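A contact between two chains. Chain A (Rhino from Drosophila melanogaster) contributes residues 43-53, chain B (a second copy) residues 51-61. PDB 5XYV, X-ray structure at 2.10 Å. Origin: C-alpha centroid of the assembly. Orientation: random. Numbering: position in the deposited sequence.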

ATOM      1  N   HIS A  43      -0.141   9.517 -11.958  1.00 26.18           N
ATOM      2  CA  HIS A  43      -1.047   8.380 -11.843  1.00 23.97           C
ATOM      3  C   HIS A  43      -0.216   7.120 -11.639  1.00 26.77           C
ATOM      4  O   HIS A  43       0.755   6.905 -12.378  1.00 21.48           O
ATOM      5  CB  HIS A  43      -1.907   8.248 -13.100  1.00 24.88           C
ATOM      6  CG  HIS A  43      -3.106   7.378 -12.911  1.00 25.95           C
ATOM      7  ND1 HIS A  43      -3.033   6.005 -12.909  1.00 30.73           N
ATOM      8  CD2 HIS A  43      -4.406   7.688 -12.690  1.00 29.32           C
ATOM      9  CE1 HIS A  43      -4.243   5.502 -12.715  1.00 30.94           C
ATOM     10  NE2 HIS A  43      -5.090   6.502 -12.577  1.00 28.03           N
ATOM     11  N   ILE A  44      -0.593   6.284 -10.670  1.00 22.21           N
ATOM     12  CA  ILE A  44       0.189   5.076 -10.374  1.00 22.73           C
ATOM     13  C   ILE A  44       0.444   4.221 -11.610  1.00 22.16           C
ATOM     14  O   ILE A  44       1.521   3.667 -11.759  1.00 22.93           O
ATOM     15  CB  ILE A  44      -0.481   4.202  -9.285  1.00 29.11           C
ATOM     16  CG1 ILE A  44       0.445   3.032  -8.914  1.00 28.88           C
ATOM     17  CG2 ILE A  44      -1.846   3.691  -9.751  1.00 28.17           C
ATOM     18  CD1 ILE A  44       0.311   2.582  -7.504  1.00 21.31           C
ATOM     19  N   ASN A  45      -0.508   4.161 -12.536  1.00 23.44           N
ATOM     20  CA  ASN A  45      -0.270   3.434 -13.787  1.00 23.02           C
ATOM     21  C   ASN A  45       0.950   3.930 -14.573  1.00 26.64           C
ATOM     22  O   ASN A  45       1.568   3.161 -15.304  1.00 26.48           O
ATOM     23  CB  ASN A  45      -1.506   3.486 -14.686  1.00 32.83           C
ATOM     24  CG  ASN A  45      -2.636   2.604 -14.171  1.00 33.24           C
ATOM     25  OD1 ASN A  45      -2.437   1.753 -13.285  1.00 28.77           O
ATOM     26  ND2 ASN A  45      -3.817   2.793 -14.723  1.00 28.72           N
ATOM     27  N   ASP A  46       1.325   5.195 -14.400  1.00 23.13           N
ATOM     28  CA  ASP A  46       2.485   5.714 -15.122  1.00 26.09           C
ATOM     29  C   ASP A  46       3.827   5.274 -14.547  1.00 26.48           C
ATOM     30  O   ASP A  46       4.833   5.348 -15.232  1.00 27.74           O
ATOM     31  CB  ASP A  46       2.449   7.244 -15.187  1.00 27.14           C
ATOM     32  CG  ASP A  46       1.312   7.755 -16.038  1.00 36.92           C
ATOM     33  OD1 ASP A  46       0.702   6.926 -16.755  1.00 31.86           O
ATOM     34  OD2 ASP A  46       1.048   8.983 -16.007  1.00 40.50           O
ATOM     35  N   ILE A  47       3.860   4.821 -13.298  1.00 26.39           N
ATOM     36  CA  ILE A  47       5.146   4.440 -12.716  1.00 28.47           C
ATOM     37  C   ILE A  47       5.179   2.992 -12.241  1.00 27.10           C
ATOM     38  O   ILE A  47       6.234   2.479 -11.895  1.00 25.70           O
ATOM     39  CB  ILE A  47       5.530   5.349 -11.540  1.00 23.51           C
ATOM     40  CG1 ILE A  47       4.318   5.625 -10.643  1.00 23.40           C
ATOM     41  CG2 ILE A  47       6.149   6.652 -12.041  1.00 23.96           C
ATOM     42  CD1 ILE A  47       4.708   6.282  -9.345  1.00 18.48           C
ATOM     43  N   LYS A  48       4.015   2.361 -12.240  1.00 26.61           N
ATOM     44  CA  LYS A  48       3.822   1.007 -11.763  1.00 29.42           C
ATOM     45  C   LYS A  48       4.856   0.024 -12.305  1.00 31.64           C
ATOM     46  O   LYS A  48       5.422  -0.759 -11.554  1.00 29.00           O
ATOM     47  CB  LYS A  48       2.415   0.545 -12.142  1.00 28.85           C
ATOM     48  CG  LYS A  48       1.719  -0.203 -11.060  1.00 29.53           C
ATOM     49  CD  LYS A  48       0.228   0.073 -11.069  1.00 30.00           C
ATOM     50  CE  LYS A  48      -0.520  -0.806 -12.037  1.00 34.90           C
ATOM     51  NZ  LYS A  48      -1.940  -0.921 -11.586  1.00 38.92           N
ATOM     52  N   GLU A  49       5.113   0.080 -13.610  1.00 32.76           N
ATOM     53  CA  GLU A  49       6.010  -0.879 -14.240  1.00 31.76           C
ATOM     54  C   GLU A  49       7.491  -0.556 -14.014  1.00 34.81           C
ATOM     55  O   GLU A  49       8.322  -1.461 -13.928  1.00 37.89           O
ATOM     56  CB  GLU A  49       5.719  -0.961 -15.733  1.00 34.35           C
ATOM     57  CG  GLU A  49       4.447  -1.693 -16.066  1.00 35.24           C
ATOM     58  CD  GLU A  49       4.147  -1.698 -17.563  1.00 48.55           C
ATOM     59  OE1 GLU A  49       3.768  -0.635 -18.113  1.00 44.24           O
ATOM     60  OE2 GLU A  49       4.294  -2.770 -18.196  1.00 53.53           O
ATOM     61  N   ALA A  50       7.808   0.731 -13.900  1.00 31.74           N
ATOM     62  CA  ALA A  50       9.199   1.170 -13.810  1.00 27.23           C
ATOM     63  C   ALA A  50       9.746   1.128 -12.373  1.00 25.36           C
ATOM     64  O   ALA A  50      10.911   0.822 -12.147  1.00 20.75           O
ATOM     65  CB  ALA A  50       9.326   2.581 -14.384  1.00 27.24           C
ATOM     66  N   TYR A  51       8.884   1.438 -11.413  1.00 24.87           N
ATOM     67  CA  TYR A  51       9.302   1.575 -10.028  1.00 25.71           C
ATOM     68  C   TYR A  51       8.428   0.811  -9.037  1.00 23.57           C
ATOM     69  O   TYR A  51       8.008   1.377  -8.043  1.00 21.48           O
ATOM     70  CB  TYR A  51       9.327   3.058  -9.656  1.00 20.91           C
ATOM     71  CG  TYR A  51      10.323   3.830 -10.485  1.00 26.54           C
ATOM     72  CD1 TYR A  51      11.687   3.681 -10.263  1.00 26.27           C
ATOM     73  CD2 TYR A  51       9.909   4.705 -11.478  1.00 23.43           C
ATOM     74  CE1 TYR A  51      12.614   4.376 -11.029  1.00 27.95           C
ATOM     75  CE2 TYR A  51      10.825   5.413 -12.250  1.00 27.86           C
ATOM     76  CZ  TYR A  51      12.179   5.242 -12.017  1.00 26.25           C
ATOM     77  OH  TYR A  51      13.101   5.933 -12.758  1.00 24.80           O
ATOM     78  N   PRO A  52       8.170  -0.484  -9.296  1.00 25.88           N
ATOM     79  CA  PRO A  52       7.242  -1.199  -8.416  1.00 23.88           C
ATOM     80  C   PRO A  52       7.761  -1.324  -6.984  1.00 22.19           C
ATOM     81  O   PRO A  52       6.975  -1.198  -6.041  1.00 22.06           O
ATOM     82  CB  PRO A  52       7.119  -2.572  -9.076  1.00 25.63           C
ATOM     83  CG  PRO A  52       8.352  -2.737  -9.862  1.00 24.08           C
ATOM     84  CD  PRO A  52       8.739  -1.371 -10.330  1.00 29.29           C
ATOM     85  N   LEU A  53       9.064  -1.529  -6.825  1.00 22.36           N
ATOM     86  CA  LEU A  53       9.647  -1.726  -5.499  1.00 25.49           C
ATOM     87  C   LEU A  53       9.559  -0.456  -4.664  1.00 24.78           C
ATOM     88  O   LEU A  53       9.259  -0.537  -3.470  1.00 22.20           O
ATOM     89  CB  LEU A  53      11.106  -2.194  -5.609  1.00 27.32           C
ATOM     90  CG  LEU A  53      11.310  -3.709  -5.734  1.00 31.61           C
ATOM     91  CD1 LEU A  53      10.295  -4.371  -6.650  1.00 31.70           C
ATOM     92  CD2 LEU A  53      12.739  -4.064  -6.163  1.00 40.36           C
TER
ATOM     93  N   TYR B  51       6.074 -10.953  -7.584  1.00 30.62           N
ATOM     94  CA  TYR B  51       4.702 -10.509  -7.885  1.00 28.27           C
ATOM     95  C   TYR B  51       4.412  -9.030  -7.667  1.00 25.78           C
ATOM     96  O   TYR B  51       3.388  -8.705  -7.076  1.00 27.77           O
ATOM     97  CB  TYR B  51       3.704 -11.321  -7.042  1.00 28.47           C
ATOM     98  CG  TYR B  51       3.851 -12.809  -7.208  1.00 31.80           C
ATOM     99  CD1 TYR B  51       3.299 -13.458  -8.303  1.00 32.90           C
ATOM    100  CD2 TYR B  51       4.541 -13.568  -6.267  1.00 31.81           C
ATOM    101  CE1 TYR B  51       3.444 -14.819  -8.468  1.00 31.26           C
ATOM    102  CE2 TYR B  51       4.686 -14.923  -6.421  1.00 29.68           C
ATOM    103  CZ  TYR B  51       4.130 -15.543  -7.524  1.00 33.66           C
ATOM    104  OH  TYR B  51       4.261 -16.904  -7.677  1.00 37.04           O
ATOM    105  N   PRO B  52       5.282  -8.134  -8.162  1.00 26.96           N
ATOM    106  CA  PRO B  52       5.107  -6.736  -7.751  1.00 31.01           C
ATOM    107  C   PRO B  52       3.768  -6.125  -8.157  1.00 26.85           C
ATOM    108  O   PRO B  52       3.162  -5.448  -7.329  1.00 25.02           O
ATOM    109  CB  PRO B  52       6.282  -6.005  -8.439  1.00 34.89           C
ATOM    110  CG  PRO B  52       6.722  -6.922  -9.534  1.00 28.11           C
ATOM    111  CD  PRO B  52       6.398  -8.308  -9.111  1.00 25.93           C
ATOM    112  N   LEU B  53       3.295  -6.376  -9.370  1.00 26.85           N
ATOM    113  CA  LEU B  53       2.061  -5.729  -9.813  1.00 25.86           C
ATOM    114  C   LEU B  53       0.825  -6.281  -9.125  1.00 28.11           C
ATOM    115  O   LEU B  53      -0.166  -5.567  -8.961  1.00 25.74           O
ATOM    116  CB  LEU B  53       1.889  -5.835 -11.330  1.00 27.40           C
ATOM    117  CG  LEU B  53       2.844  -5.035 -12.214  1.00 28.67           C
ATOM    118  CD1 LEU B  53       2.588  -5.380 -13.665  1.00 33.14           C
ATOM    119  CD2 LEU B  53       2.626  -3.547 -11.979  1.00 32.26           C
ATOM    120  N   GLN B  54       0.865  -7.548  -8.728  1.00 26.36           N
ATOM    121  CA  GLN B  54      -0.265  -8.101  -7.994  1.00 32.31           C
ATOM    122  C   GLN B  54      -0.341  -7.501  -6.592  1.00 31.40           C
ATOM    123  O   GLN B  54      -1.425  -7.240  -6.081  1.00 30.51           O
ATOM    124  CB  GLN B  54      -0.176  -9.626  -7.933  1.00 36.19           C
ATOM    125  CG  GLN B  54      -0.708 -10.290  -9.179  1.00 39.17           C
ATOM    126  CD  GLN B  54      -0.609 -11.791  -9.134  1.00 43.92           C
ATOM    127  OE1 GLN B  54      -1.362 -12.451  -8.418  1.00 43.31           O
ATOM    128  NE2 GLN B  54       0.289 -12.347  -9.935  1.00 43.71           N
ATOM    129  N   ILE B  55       0.816  -7.275  -5.983  1.00 24.71           N
ATOM    130  CA  ILE B  55       0.889  -6.668  -4.663  1.00 26.88           C
ATOM    131  C   ILE B  55       0.444  -5.203  -4.706  1.00 27.80           C
ATOM    132  O   ILE B  55      -0.288  -4.752  -3.832  1.00 24.17           O
ATOM    133  CB  ILE B  55       2.329  -6.760  -4.083  1.00 27.93           C
ATOM    134  CG1 ILE B  55       2.718  -8.227  -3.903  1.00 26.30           C
ATOM    135  CG2 ILE B  55       2.445  -6.004  -2.754  1.00 24.49           C
ATOM    136  CD1 ILE B  55       4.163  -8.455  -3.554  1.00 25.39           C
ATOM    137  N   ILE B  56       0.895  -4.472  -5.729  1.00 28.41           N
ATOM    138  CA  ILE B  56       0.497  -3.089  -5.930  1.00 26.52           C
ATOM    139  C   ILE B  56      -1.010  -2.995  -6.185  1.00 31.85           C
ATOM    140  O   ILE B  56      -1.680  -2.092  -5.666  1.00 27.04           O
ATOM    141  CB  ILE B  56       1.281  -2.454  -7.097  1.00 27.45           C
ATOM    142  CG1 ILE B  56       2.738  -2.246  -6.699  1.00 22.06           C
ATOM    143  CG2 ILE B  56       0.673  -1.136  -7.528  1.00 22.66           C
ATOM    144  CD1 ILE B  56       3.628  -1.851  -7.851  1.00 25.04           C
ATOM    145  N   LYS B  57      -1.554  -3.940  -6.944  1.00 33.81           N
ATOM    146  CA  LYS B  57      -2.987  -3.910  -7.220  1.00 33.22           C
ATOM    147  C   LYS B  57      -3.794  -4.196  -5.964  1.00 29.93           C
ATOM    148  O   LYS B  57      -4.876  -3.653  -5.790  1.00 27.20           O
ATOM    149  CB  LYS B  57      -3.363  -4.891  -8.337  1.00 34.17           C
ATOM    150  CG  LYS B  57      -4.376  -4.293  -9.320  1.00 44.07           C
ATOM    151  CD  LYS B  57      -5.020  -5.330 -10.247  1.00 48.98           C
ATOM    152  CE  LYS B  57      -3.981  -6.226 -10.923  1.00 53.16           C
ATOM    153  NZ  LYS B  57      -3.044  -5.473 -11.817  1.00 46.78           N
ATOM    154  N   TYR B  58      -3.266  -5.049  -5.091  1.00 29.88           N
ATOM    155  CA  TYR B  58      -3.911  -5.304  -3.809  1.00 30.32           C
ATOM    156  C   TYR B  58      -3.954  -4.044  -2.964  1.00 24.88           C
ATOM    157  O   TYR B  58      -4.968  -3.751  -2.351  1.00 28.92           O
ATOM    158  CB  TYR B  58      -3.204  -6.422  -3.030  1.00 29.73           C
ATOM    159  CG  TYR B  58      -3.687  -6.504  -1.592  1.00 24.95           C
ATOM    160  CD1 TYR B  58      -4.882  -7.124  -1.278  1.00 27.69           C
ATOM    161  CD2 TYR B  58      -2.950  -5.943  -0.555  1.00 26.64           C
ATOM    162  CE1 TYR B  58      -5.341  -7.182   0.027  1.00 32.49           C
ATOM    163  CE2 TYR B  58      -3.398  -5.990   0.745  1.00 29.78           C
ATOM    164  CZ  TYR B  58      -4.592  -6.620   1.034  1.00 34.57           C
ATOM    165  OH  TYR B  58      -5.035  -6.683   2.335  1.00 33.58           O
ATOM    166  N   PHE B  59      -2.842  -3.324  -2.903  1.00 24.06           N
ATOM    167  CA  PHE B  59      -2.820  -2.070  -2.156  1.00 30.39           C
ATOM    168  C   PHE B  59      -3.791  -1.036  -2.757  1.00 31.53           C
ATOM    169  O   PHE B  59      -4.436  -0.298  -2.024  1.00 27.75           O
ATOM    170  CB  PHE B  59      -1.406  -1.493  -2.093  1.00 24.97           C
ATOM    171  CG  PHE B  59      -0.533  -2.166  -1.087  1.00 30.11           C
ATOM    172  CD1 PHE B  59      -0.911  -2.210   0.255  1.00 33.20           C
ATOM    173  CD2 PHE B  59       0.675  -2.740  -1.465  1.00 30.26           C
ATOM    174  CE1 PHE B  59      -0.109  -2.838   1.205  1.00 36.31           C
ATOM    175  CE2 PHE B  59       1.499  -3.364  -0.520  1.00 32.40           C
ATOM    176  CZ  PHE B  59       1.102  -3.412   0.816  1.00 34.10           C
ATOM    177  N   GLU B  60      -3.898  -1.005  -4.085  1.00 30.82           N
ATOM    178  CA  GLU B  60      -4.830  -0.101  -4.761  1.00 36.97           C
ATOM    179  C   GLU B  60      -6.278  -0.389  -4.366  1.00 37.92           C
ATOM    180  O   GLU B  60      -7.095   0.520  -4.327  1.00 36.54           O
ATOM    181  CB  GLU B  60      -4.687  -0.197  -6.288  1.00 35.51           C
ATOM    182  CG  GLU B  60      -3.504   0.540  -6.886  1.00 30.97           C
ATOM    183  CD  GLU B  60      -3.423   0.370  -8.408  1.00 43.16           C
ATOM    184  OE1 GLU B  60      -4.301   0.919  -9.118  1.00 45.09           O
ATOM    185  OE2 GLU B  60      -2.488  -0.313  -8.900  1.00 37.62           O
ATOM    186  N   SER B  61      -6.587  -1.651  -4.068  1.00 40.30           N
ATOM    187  CA  SER B  61      -7.960  -2.059  -3.762  1.00 37.62           C
ATOM    188  C   SER B  61      -8.374  -1.604  -2.361  1.00 42.75           C
ATOM    189  O   SER B  61      -9.564  -1.508  -2.054  1.00 40.27           O
ATOM    190  CB  SER B  61      -8.116  -3.581  -3.870  1.00 35.11           C
ATOM    191  OG  SER B  61      -7.439  -4.247  -2.811  1.00 34.22           O
TER

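Two copies of Rhino meet along one face of a chain B helix, burying 420 Å² summed over both stretches. Y51(B) sits at the N-cap position and stays clear of the contact. The helix opens with P52(B), whose ring meets its counterpart: CB of P52(A) and CB of P52(B) lie 3.6 Å apart. Proline suits this place because a first-turn residue needs no backbone NH. CA of P52(A) and CA of P52(B) are 6.0 Å apart. L53(B) starts sideways, but its end swings in, bringing CD2 to 3.6 Å from CG of K48(A), so leucine packs on the aliphatic part of the lysine. One turn on, I56(B) points toward chain A and is buried. CG2 of I56(B) lies 3.7 Å from CD1 of I44(A) and 3.8 Å from CD of K48(A), while CD1 of I56(B) reaches CB of P52(A) at 3.8 Å; a branched apolar side chain thus touches three residues. K57(B), set sideways, contributes little. E60(B), another turn along, ends the contact with charge: its OE2 accepts a hydrogen bond from NZ of K48(A) at 2.8 Å, within a salt bridge. NZ of K48(A) also makes a weak hydrogen bond to OD1 of N45(A) at 3.2 Å. K48(A) therefore serves both chemistries, with its methylenes against L53(B) and I56(B) and its ammonium at E60(B).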